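Local coordinates for protein phosphoinositol-specific phospholipase C (Pseudomonas sp., PDB 5FYP) that probably cleaves phosphoinositides at the phosphodiester bond as a phospholipase C that depends on a bound calcium ion, at residues A[135-140]-A[207-212]; A[147-152]-A[183-188]; A[46-51]-A[115-120]; A[97-102]-A[141-146]. All coordinates share one frame; numbering follows the deposited sequence.

Interaction 1. Residues A[135-140]-A[207-212]; sequences DFDELV and AKVFIS
F136 and D137 carry the two flat groups that meet the 207-212 segment. The F136 ring meets V209 through CE2, which lies 3.9 Å from V209 CG2, the two side chains crossing at about a right angle. Elsewhere round the same ring F51 lies almost parallel to it, and W66 meets it edge-to-face. The D137 carboxylate is approached from above its plane: the backbone N-H of K208 reaches OD2, with N to OD2 3.2 Å, from a position 48° out of that plane. A second, weak bond runs from the same K208 N to D137 OD1 at 3.5 Å. The first carbons of the K208 chain lie against the acid, CG 3.7 Å from D137 CG, while its NZ runs off without pairing with the acid. Outside the segments D137 OD1 accepts from Y199 and OD2 forms a salt bridge with R203, so one buried carboxylate ties helix 133-144 to helix 193-203 and to the turn before strand 210-211. An alanine at D137 would probably leave the K208 N-H and the Y199 hydroxyl without this acceptor and the R203 charge without its mate, freeing the turn to shift. One helical turn on from F136, V140 slides past K208 in the opposite direction; its CG2, lodged between backbone N and carbonyl carbon, sits 3.8 Å from K208 CB. Such docking of a helix against the loop that leads into a strand is consistent with the TIM-barrel fold of this family, where helices pack round a core of parallel strands.

Interaction 2. Residues A[147-152]-A[183-188]; sequences KLFTPQ and KVLLVL
F149 and L185 lie side by side and point the same way, with F149 CD2 4.0 Å from L185 CG. L148 and L186 meet differently: their chains cross obliquely, and L148 CD2 rests 3.7 Å from L186 CD1 and touches V184 CG1 as well. Between these two apolar pairs the backbones join in a single bridge, in which V184 N donates to K147 O at 2.9 Å and F149 N to V184 O at 3.0 Å. K183 takes a third orientation. Bent at both chi2 (-56°) and chi3 (-66°), its chain folds back over the opposite backbone, bringing CE within 3.1 Å of K147 O. NZ makes a weak hydrogen bond with L148 O. A water extends the pairing beyond the bridge, donating to F149 O and accepting from L186 N at 2.8 Å each. The residues 147-149 thus line one edge of strand 184-189, the edge on which F210 of strand 210-211 pairs farther along with L186; the other edge pairs with strand 114-120 through L185 and V187. V184 and L186 also touch F144 of helix 133-144, and directly after F149, T150 caps the start of helix 151-158.

Interaction 3. Residues A[46-51]-A[115-120]; sequences TLELDF and TLILDK. With CA (calcium ion), chain I.
E48 and D119 send CG anti to the backbone N, chi1 -178° and -170°, and lie side by side on the face of two parallel strands that they share with D50. D50 has its CG anti to the carbonyl carbon instead, beside its backbone N. These are neighbouring strands of the TIM-barrel core, in register from T46 beside T115 to F51 beside K120, and one face of the pair presents a calcium site. The ion is held by E48 OE2 at 2.4 Å, D50 OD1 at 2.3 Å and D119 OD2 at 2.4 Å, together with two waters and N27; one of those waters also donates to D50 OD2. The carboxylates of D50 and D119 stand nearly perpendicular, their ligand oxygens sharing the metal. A second shell steadies the first: R260 pairs with E48 OE1, Y29 bonds D50 OD2 and K121 reaches D119 OD2. On the other face L49 packs beside L118, and the F51 ring, its CG set between backbone N and carbonyl carbon at chi1 72°, turns across the neighbouring strand. K120 CA sits over one face of this ring, 3.9 Å from the F51 centroid, while the L118 carbonyl carbon lies at its edge. An alanine at F51 would probably open a gap beside L118 and take away the ring face under K120 CA, along with its packing on K120 CB and CG. Five backbone bonds zip the strands, among them D119 N to L49 O at 2.8 Å. K120 NZ, hydrogen-bonded to G123 O and salt-bridged to D53, is also joined to F51 O by a water 2.9 Å from each.

Interaction 4. Residues A[97-102]-A[141-146]; sequences CLNDVK and ARVFQG
V143 puts its CG1 anti to the backbone N, chi1 172°, and that methyl enters helix 94-107 between L98, N99 and K102. It lies 3.9 Å from L98 CB and 3.6 Å from N99 OD1. The same methyl also stands above the centre of the neighbouring F144 ring and so fills one face of it. F144 has its CG anti to the carbonyl carbon, and its ring crosses L98 at about a right angle: L98 CD2 meets the ring edge in plane, while F144 CZ comes within 3.6 Å of L98 O. V101 CG1 reaches the edge as well, 4.1 Å from F144 CE1. K102 has CG anti to the backbone N, chi1 -170°, which sets CG 3.4 Å from V143 O; the chain then bends at chi2 and NZ ends in a salt bridge with D106. No direct hydrogen bond crosses the contact; a water instead donates both to N99 OD1 at 3.0 Å and to V143 O at 2.9 Å. Helices 94-107 and 133-144 thus pack side by side over the sheet: L98, V101 and F144 all touch L116 of strand 114-120, L98 extends to L49 of strand 46-52, and F144 reaches on to strand 184-189.

One sheet, whose strands in these contacts run parallel, joins the four. Strand 114-120 of interaction 3 is flanked by strand 184-189 of interaction 2, with a probable hydrogen bond of 2.7 Å from L118 N to V187 O, and interaction 1 extends the sheet through F210 N to L186 O at 2.9 Å. Helix 133-144 serves both interactions 1 and 4, spanning several strands. It meets the leucine and phenylalanine face of interaction 3, F136 CE1 lying 3.4 Å from F51 CZ, while interaction 4 packs L98 CD2 3.8 Å from L49 CD1. The calcium site occupies the other face of that strand pair; the side chains of F136 and L98 are each about 13 Å from the ion.

Interaction 1. Residues A[135-140]-A[207-212]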
# COMPACT_ATOMS: atom_id res chain seq x y z
N ASP A 135 7.25 -16.92 0.55
CA ASP A 135 8.49 -16.37 -0.02
C ASP A 135 8.41 -14.85 -0.11
O ASP A 135 9.41 -14.18 0.12
CB ASP A 135 8.77 -16.95 -1.39
CG ASP A 135 9.03 -18.44 -1.37
OD1 ASP A 135 9.96 -18.86 -0.66
OD2 ASP A 135 8.28 -19.20 -2.03
N PHE A 136 7.25 -14.32 -0.47
CA PHE A 136 7.06 -12.88 -0.53
C PHE A 136 7.21 -12.23 0.84
O PHE A 136 7.94 -11.24 0.97
CB PHE A 136 5.70 -12.63 -1.17
CG PHE A 136 5.42 -11.20 -1.48
CD1 PHE A 136 6.09 -10.56 -2.51
CD2 PHE A 136 4.45 -10.50 -0.77
CE1 PHE A 136 5.81 -9.27 -2.87
CE2 PHE A 136 4.14 -9.19 -1.13
CZ PHE A 136 4.86 -8.59 -2.16
N ASP A 137 6.56 -12.81 1.85
CA ASP A 137 6.73 -12.31 3.22
C ASP A 137 8.19 -12.37 3.64
O ASP A 137 8.67 -11.45 4.31
CB ASP A 137 5.87 -13.07 4.21
CG ASP A 137 4.44 -12.56 4.31
OD1 ASP A 137 4.08 -11.61 3.57
OD2 ASP A 137 3.73 -13.05 5.19
N GLU A 138 8.88 -13.45 3.28
CA GLU A 138 10.26 -13.58 3.70
C GLU A 138 11.14 -12.50 3.06
O GLU A 138 12.02 -11.96 3.71
CB GLU A 138 10.77 -15.00 3.44
CG GLU A 138 10.19 -16.00 4.44
CD GLU A 138 10.55 -17.45 4.23
OE1 GLU A 138 11.10 -17.80 3.20
OE2 GLU A 138 10.21 -18.23 5.13
N LEU A 139 10.88 -12.18 1.79
CA LEU A 139 11.61 -11.10 1.12
C LEU A 139 11.37 -9.77 1.83
O LEU A 139 12.32 -9.07 2.14
CB LEU A 139 11.20 -10.98 -0.35
CG LEU A 139 11.67 -9.72 -1.06
CD1 LEU A 139 13.19 -9.66 -1.08
CD2 LEU A 139 11.14 -9.65 -2.48
N VAL A 140 10.10 -9.41 2.01
CA VAL A 140 9.86 -8.07 2.54
C VAL A 140 10.38 -7.94 3.99
O VAL A 140 10.85 -6.89 4.37
CB VAL A 140 8.40 -7.62 2.38
CG1 VAL A 140 8.00 -7.66 0.89
CG2 VAL A 140 7.42 -8.42 3.21
N ALA A 207 0.89 -12.56 8.31
CA ALA A 207 1.08 -11.75 7.12
C ALA A 207 1.91 -10.51 7.40
O ALA A 207 1.61 -9.75 8.32
CB ALA A 207 -0.26 -11.32 6.57
N LYS A 208 2.87 -10.24 6.52
CA LYS A 208 3.63 -8.99 6.56
C LYS A 208 2.98 -7.85 5.81
O LYS A 208 3.38 -6.71 5.99
CB LYS A 208 5.05 -9.20 6.04
CG LYS A 208 5.86 -10.22 6.85
CD LYS A 208 6.04 -9.81 8.31
CE LYS A 208 6.98 -10.73 9.07
NZ LYS A 208 6.97 -10.46 10.50
N VAL A 209 1.96 -8.16 5.01
CA VAL A 209 1.38 -7.21 4.07
C VAL A 209 -0.12 -7.13 4.30
O VAL A 209 -0.78 -8.14 4.52
CB VAL A 209 1.72 -7.67 2.62
CG1 VAL A 209 1.22 -6.69 1.58
CG2 VAL A 209 3.20 -7.91 2.45
N PHE A 210 -0.63 -5.91 4.23
CA PHE A 210 -2.08 -5.64 4.26
C PHE A 210 -2.70 -5.96 2.90
O PHE A 210 -2.27 -5.43 1.88
CB PHE A 210 -2.35 -4.15 4.52
CG PHE A 210 -2.05 -3.71 5.92
CD1 PHE A 210 -0.77 -3.32 6.31
CD2 PHE A 210 -3.05 -3.66 6.87
CE1 PHE A 210 -0.52 -2.89 7.59
CE2 PHE A 210 -2.80 -3.27 8.16
CZ PHE A 210 -1.53 -2.89 8.53
N ILE A 211 -3.80 -6.72 2.86
CA ILE A 211 -4.52 -6.90 1.61
C ILE A 211 -5.53 -5.77 1.40
O ILE A 211 -6.17 -5.31 2.35
CB ILE A 211 -5.19 -8.27 1.50
CG1 ILE A 211 -6.22 -8.55 2.60
CG2 ILE A 211 -4.13 -9.37 1.46
CD1 ILE A 211 -7.11 -9.73 2.30
N SER A 212 -5.64 -5.29 0.16
CA SER A 212 -6.55 -4.20 -0.14
C SER A 212 -7.36 -4.53 -1.39
O SER A 212 -6.89 -4.30 -2.50
CB SER A 212 -5.80 -2.90 -0.31
OG SER A 212 -6.71 -1.85 -0.54

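Interaction 2. Residues A[147-152]-A[183-188]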
# COMPACT_ATOMS: atom_id res chain seq x y z
N LYS A 147 11.17 -2.51 10.54
CA LYS A 147 10.47 -1.30 10.11
C LYS A 147 8.99 -1.53 9.85
O LYS A 147 8.23 -0.58 9.84
CB LYS A 147 11.10 -0.70 8.86
CG LYS A 147 12.49 -0.15 9.06
CD LYS A 147 13.06 0.38 7.74
CE LYS A 147 14.51 0.84 7.83
NZ LYS A 147 14.66 2.03 8.71
N LEU A 148 8.60 -2.77 9.59
CA LEU A 148 7.21 -3.02 9.18
C LEU A 148 6.20 -2.83 10.30
O LEU A 148 6.47 -3.14 11.48
CB LEU A 148 7.06 -4.42 8.61
CG LEU A 148 7.89 -4.71 7.36
CD1 LEU A 148 7.57 -6.10 6.87
CD2 LEU A 148 7.65 -3.71 6.27
N PHE A 149 5.05 -2.31 9.91
CA PHE A 149 3.83 -2.33 10.70
C PHE A 149 2.84 -3.19 9.89
O PHE A 149 2.60 -2.89 8.74
CB PHE A 149 3.29 -0.91 10.89
CG PHE A 149 2.01 -0.82 11.65
CD1 PHE A 149 1.99 -0.87 13.02
CD2 PHE A 149 0.80 -0.66 10.99
CE1 PHE A 149 0.80 -0.78 13.74
CE2 PHE A 149 -0.39 -0.57 11.70
CZ PHE A 149 -0.39 -0.64 13.07
N THR A 150 2.34 -4.25 10.51
CA THR A 150 1.60 -5.29 9.82
C THR A 150 0.16 -5.41 10.33
O THR A 150 -0.20 -4.81 11.35
CB THR A 150 2.28 -6.63 10.03
OG1 THR A 150 2.09 -7.01 11.41
CG2 THR A 150 3.77 -6.59 9.68
N PRO A 151 -0.65 -6.22 9.65
CA PRO A 151 -2.03 -6.41 10.13
C PRO A 151 -2.14 -6.87 11.58
O PRO A 151 -2.97 -6.36 12.33
CB PRO A 151 -2.60 -7.40 9.13
CG PRO A 151 -1.87 -7.12 7.84
CD PRO A 151 -0.47 -6.78 8.30
N GLN A 152 -1.32 -7.81 12.00
CA GLN A 152 -1.36 -8.22 13.39
C GLN A 152 -1.03 -7.08 14.35
O GLN A 152 -1.57 -7.00 15.44
CB GLN A 152 -0.41 -9.38 13.61
CG GLN A 152 -0.33 -9.86 15.05
CD GLN A 152 -1.64 -10.41 15.55
OE1 GLN A 152 -2.02 -11.49 15.15
NE2 GLN A 152 -2.31 -9.70 16.45
N LYS A 183 8.03 3.87 10.45
CA LYS A 183 7.44 2.62 10.02
C LYS A 183 7.20 2.59 8.51
O LYS A 183 7.09 3.62 7.84
CB LYS A 183 6.14 2.34 10.78
CG LYS A 183 6.25 2.31 12.31
CD LYS A 183 7.26 1.34 12.88
CE LYS A 183 6.90 -0.10 12.64
NZ LYS A 183 8.08 -0.92 13.04
N VAL A 184 7.12 1.36 8.01
CA VAL A 184 6.74 1.05 6.62
C VAL A 184 5.54 0.11 6.66
O VAL A 184 5.53 -0.87 7.38
CB VAL A 184 7.91 0.40 5.87
CG1 VAL A 184 7.50 -0.07 4.49
CG2 VAL A 184 9.09 1.36 5.78
N LEU A 185 4.52 0.47 5.88
CA LEU A 185 3.31 -0.33 5.69
C LEU A 185 3.28 -0.83 4.26
O LEU A 185 3.39 -0.03 3.34
CB LEU A 185 2.03 0.48 5.96
CG LEU A 185 1.71 0.83 7.40
CD1 LEU A 185 2.67 1.84 8.00
CD2 LEU A 185 0.29 1.33 7.52
N LEU A 186 3.13 -2.13 4.08
CA LEU A 186 3.07 -2.74 2.77
C LEU A 186 1.63 -3.13 2.45
O LEU A 186 0.93 -3.67 3.32
CB LEU A 186 3.94 -3.97 2.74
CG LEU A 186 5.40 -3.73 3.13
CD1 LEU A 186 6.16 -5.03 3.14
CD2 LEU A 186 6.07 -2.71 2.22
N VAL A 187 1.22 -2.90 1.19
CA VAL A 187 -0.17 -3.14 0.80
C VAL A 187 -0.15 -3.97 -0.48
O VAL A 187 0.57 -3.64 -1.41
CB VAL A 187 -0.86 -1.80 0.54
CG1 VAL A 187 -2.34 -2.04 0.20
CG2 VAL A 187 -0.71 -0.85 1.73
N LEU A 188 -0.95 -5.01 -0.54
CA LEU A 188 -1.06 -5.86 -1.73
C LEU A 188 -2.29 -5.47 -2.54
O LEU A 188 -3.40 -5.39 -2.01
CB LEU A 188 -1.16 -7.32 -1.32
CG LEU A 188 -1.14 -8.34 -2.45
CD1 LEU A 188 0.19 -8.31 -3.21
CD2 LEU A 188 -1.44 -9.72 -1.93
O HOH W 1 3.22 -3.97 6.25

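Interaction 3. Residues A[46-51]-A[115-120]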
# COMPACT_ATOMS: atom_id res chain seq x y z
N THR A 46 3.63 7.90 0.16
CA THR A 46 2.93 6.70 -0.36
C THR A 46 3.35 6.49 -1.78
O THR A 46 3.13 7.36 -2.64
CB THR A 46 1.41 6.84 -0.18
OG1 THR A 46 1.11 6.94 1.22
CG2 THR A 46 0.69 5.60 -0.72
N LEU A 47 3.94 5.32 -2.03
CA LEU A 47 4.58 4.95 -3.32
C LEU A 47 3.97 3.69 -3.86
O LEU A 47 3.07 3.12 -3.25
CB LEU A 47 6.11 4.74 -3.11
CG LEU A 47 6.99 6.00 -2.90
CD1 LEU A 47 6.68 6.96 -1.80
CD2 LEU A 47 8.42 5.56 -2.86
N GLU A 48 4.39 3.28 -5.06
CA GLU A 48 3.78 2.13 -5.74
C GLU A 48 4.83 1.41 -6.57
O GLU A 48 5.64 2.04 -7.24
CB GLU A 48 2.62 2.56 -6.64
CG GLU A 48 1.91 1.41 -7.34
CD GLU A 48 0.62 1.80 -8.02
OE1 GLU A 48 0.39 3.01 -8.21
OE2 GLU A 48 -0.16 0.87 -8.37
N LEU A 49 4.75 0.08 -6.55
CA LEU A 49 5.57 -0.81 -7.35
C LEU A 49 4.67 -1.83 -8.02
O LEU A 49 3.93 -2.52 -7.33
CB LEU A 49 6.62 -1.54 -6.49
CG LEU A 49 7.70 -0.64 -5.92
CD1 LEU A 49 8.39 -1.25 -4.72
CD2 LEU A 49 8.71 -0.27 -7.00
N ASP A 50 4.80 -1.99 -9.35
CA ASP A 50 4.14 -3.08 -10.06
C ASP A 50 5.14 -4.22 -10.20
O ASP A 50 6.26 -4.00 -10.71
CB ASP A 50 3.71 -2.65 -11.47
CG ASP A 50 2.57 -1.65 -11.49
OD1 ASP A 50 1.96 -1.39 -10.46
OD2 ASP A 50 2.29 -1.12 -12.60
N PHE A 51 4.75 -5.43 -9.77
CA PHE A 51 5.75 -6.51 -9.73
C PHE A 51 5.26 -7.77 -10.40
O PHE A 51 4.11 -8.19 -10.28
CB PHE A 51 6.28 -6.73 -8.31
CG PHE A 51 5.32 -7.39 -7.34
CD1 PHE A 51 4.32 -6.68 -6.67
CD2 PHE A 51 5.46 -8.74 -7.04
CE1 PHE A 51 3.49 -7.30 -5.75
CE2 PHE A 51 4.65 -9.35 -6.10
CZ PHE A 51 3.67 -8.64 -5.47
N THR A 115 3.94 4.22 3.12
CA THR A 115 3.05 3.19 2.64
C THR A 115 3.48 2.82 1.22
O THR A 115 3.61 3.70 0.36
CB THR A 115 1.58 3.63 2.67
OG1 THR A 115 1.22 3.95 4.01
CG2 THR A 115 0.64 2.54 2.20
N LEU A 116 3.71 1.54 0.98
CA LEU A 116 4.11 1.02 -0.34
C LEU A 116 3.02 0.13 -0.89
O LEU A 116 2.72 -0.92 -0.32
CB LEU A 116 5.39 0.22 -0.28
CG LEU A 116 6.63 0.83 0.22
CD1 LEU A 116 7.80 -0.13 0.06
CD2 LEU A 116 6.93 2.14 -0.50
N ILE A 117 2.45 0.56 -2.00
CA ILE A 117 1.44 -0.22 -2.71
C ILE A 117 2.17 -1.17 -3.65
O ILE A 117 2.89 -0.75 -4.55
CB ILE A 117 0.51 0.72 -3.53
CG1 ILE A 117 -0.09 1.85 -2.64
CG2 ILE A 117 -0.55 -0.06 -4.31
CD1 ILE A 117 -0.89 1.41 -1.44
N LEU A 118 2.02 -2.46 -3.39
CA LEU A 118 2.66 -3.53 -4.14
C LEU A 118 1.59 -4.14 -5.04
O LEU A 118 0.76 -4.93 -4.58
CB LEU A 118 3.31 -4.53 -3.20
CG LEU A 118 4.29 -3.90 -2.19
CD1 LEU A 118 4.79 -4.97 -1.24
CD2 LEU A 118 5.43 -3.19 -2.87
N ASP A 119 1.60 -3.72 -6.30
CA ASP A 119 0.56 -4.07 -7.26
C ASP A 119 1.05 -5.30 -8.05
O ASP A 119 1.91 -5.22 -8.93
CB ASP A 119 0.29 -2.88 -8.17
CG ASP A 119 -0.93 -3.03 -9.05
OD1 ASP A 119 -1.68 -4.02 -8.86
OD2 ASP A 119 -1.13 -2.12 -9.92
N LYS A 120 0.55 -6.46 -7.62
CA LYS A 120 0.99 -7.74 -8.14
C LYS A 120 0.35 -7.99 -9.50
O LYS A 120 -0.85 -7.86 -9.64
CB LYS A 120 0.60 -8.85 -7.17
CG LYS A 120 1.24 -10.18 -7.52
CD LYS A 120 0.94 -11.28 -6.52
CE LYS A 120 1.92 -12.41 -6.49
NZ LYS A 120 2.47 -12.84 -7.79
CA CA I . 0.04 -0.09 -10.55
O HOH W 2 -0.36 -0.59 -12.89
O HOH W 3 3.48 -11.00 -9.84
O HOH W 4 -2.03 0.97 -11.15

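Interaction 4. Residues A[97-102]-A[141-146]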
# COMPACT_ATOMS: atom_id res chain seq x y z
N CYS A 97 14.26 -2.11 -5.49
CA CYS A 97 13.31 -1.03 -5.26
C CYS A 97 12.94 -0.92 -3.77
O CYS A 97 12.87 0.18 -3.21
CB CYS A 97 12.04 -1.19 -6.09
SG CYS A 97 12.28 -1.08 -7.88
N LEU A 98 12.69 -2.06 -3.16
CA LEU A 98 12.39 -2.07 -1.73
C LEU A 98 13.58 -1.53 -0.91
O LEU A 98 13.38 -0.77 0.04
CB LEU A 98 12.01 -3.47 -1.27
CG LEU A 98 10.76 -4.07 -1.90
CD1 LEU A 98 10.53 -5.46 -1.33
CD2 LEU A 98 9.53 -3.22 -1.69
N ASN A 99 14.79 -1.91 -1.29
CA ASN A 99 15.97 -1.38 -0.61
C ASN A 99 16.16 0.12 -0.76
O ASN A 99 16.63 0.77 0.18
CB ASN A 99 17.22 -2.12 -1.05
CG ASN A 99 17.48 -3.33 -0.18
OD1 ASN A 99 17.47 -3.24 1.06
ND2 ASN A 99 17.76 -4.44 -0.80
N ASP A 100 15.72 0.67 -1.89
CA ASP A 100 15.76 2.14 -2.02
C ASP A 100 14.89 2.79 -0.93
O ASP A 100 15.28 3.79 -0.32
CB ASP A 100 15.25 2.58 -3.38
CG ASP A 100 16.27 2.40 -4.48
OD1 ASP A 100 17.46 2.17 -4.18
OD2 ASP A 100 15.84 2.49 -5.64
N VAL A 101 13.74 2.21 -0.63
CA VAL A 101 12.85 2.72 0.43
C VAL A 101 13.50 2.51 1.79
O VAL A 101 13.51 3.41 2.63
CB VAL A 101 11.46 2.08 0.35
CG1 VAL A 101 10.58 2.59 1.47
CG2 VAL A 101 10.83 2.38 -1.00
N LYS A 102 14.02 1.32 2.01
CA LYS A 102 14.66 0.99 3.29
C LYS A 102 15.81 1.96 3.60
O LYS A 102 15.95 2.48 4.69
CB LYS A 102 15.13 -0.45 3.24
CG LYS A 102 15.59 -1.02 4.57
CD LYS A 102 17.04 -0.80 4.85
CE LYS A 102 17.42 -1.55 6.11
NZ LYS A 102 18.76 -1.21 6.60
N ALA A 141 10.29 -9.03 4.74
CA ALA A 141 10.82 -9.03 6.11
C ALA A 141 12.35 -8.93 6.12
O ALA A 141 12.92 -8.25 6.94
CB ALA A 141 10.36 -10.27 6.86
N ARG A 142 12.98 -9.62 5.19
CA ARG A 142 14.45 -9.56 5.08
C ARG A 142 14.94 -8.16 4.74
O ARG A 142 15.91 -7.67 5.30
CB ARG A 142 14.95 -10.56 4.05
CG ARG A 142 16.45 -10.60 3.91
CD ARG A 142 16.87 -11.88 3.19
NE ARG A 142 16.24 -12.01 1.87
CZ ARG A 142 16.56 -11.28 0.80
NH1 ARG A 142 17.51 -10.36 0.87
NH2 ARG A 142 15.92 -11.47 -0.34
N VAL A 143 14.22 -7.49 3.85
CA VAL A 143 14.60 -6.13 3.48
C VAL A 143 14.31 -5.14 4.62
O VAL A 143 15.19 -4.40 5.04
CB VAL A 143 13.87 -5.67 2.21
CG1 VAL A 143 14.10 -4.18 1.94
CG2 VAL A 143 14.33 -6.48 1.01
N PHE A 144 13.09 -5.15 5.14
CA PHE A 144 12.65 -4.09 6.06
C PHE A 144 12.86 -4.37 7.53
O PHE A 144 12.89 -3.43 8.32
CB PHE A 144 11.18 -3.74 5.81
CG PHE A 144 10.95 -3.08 4.48
CD1 PHE A 144 11.39 -1.78 4.28
CD2 PHE A 144 10.32 -3.73 3.44
CE1 PHE A 144 11.21 -1.14 3.08
CE2 PHE A 144 10.15 -3.10 2.22
CZ PHE A 144 10.60 -1.81 2.02
N GLN A 145 12.97 -5.66 7.88
CA GLN A 145 13.17 -6.12 9.22
C GLN A 145 12.13 -5.49 10.15
O GLN A 145 10.93 -5.47 9.86
CB GLN A 145 14.62 -5.80 9.60
CG GLN A 145 15.67 -6.49 8.73
N GLY A 146 12.58 -4.82 11.18
CA GLY A 146 11.67 -4.28 12.15
C GLY A 146 10.95 -3.03 11.76
O GLY A 146 10.17 -2.52 12.55
O HOH W 5 17.77 -4.43 3.79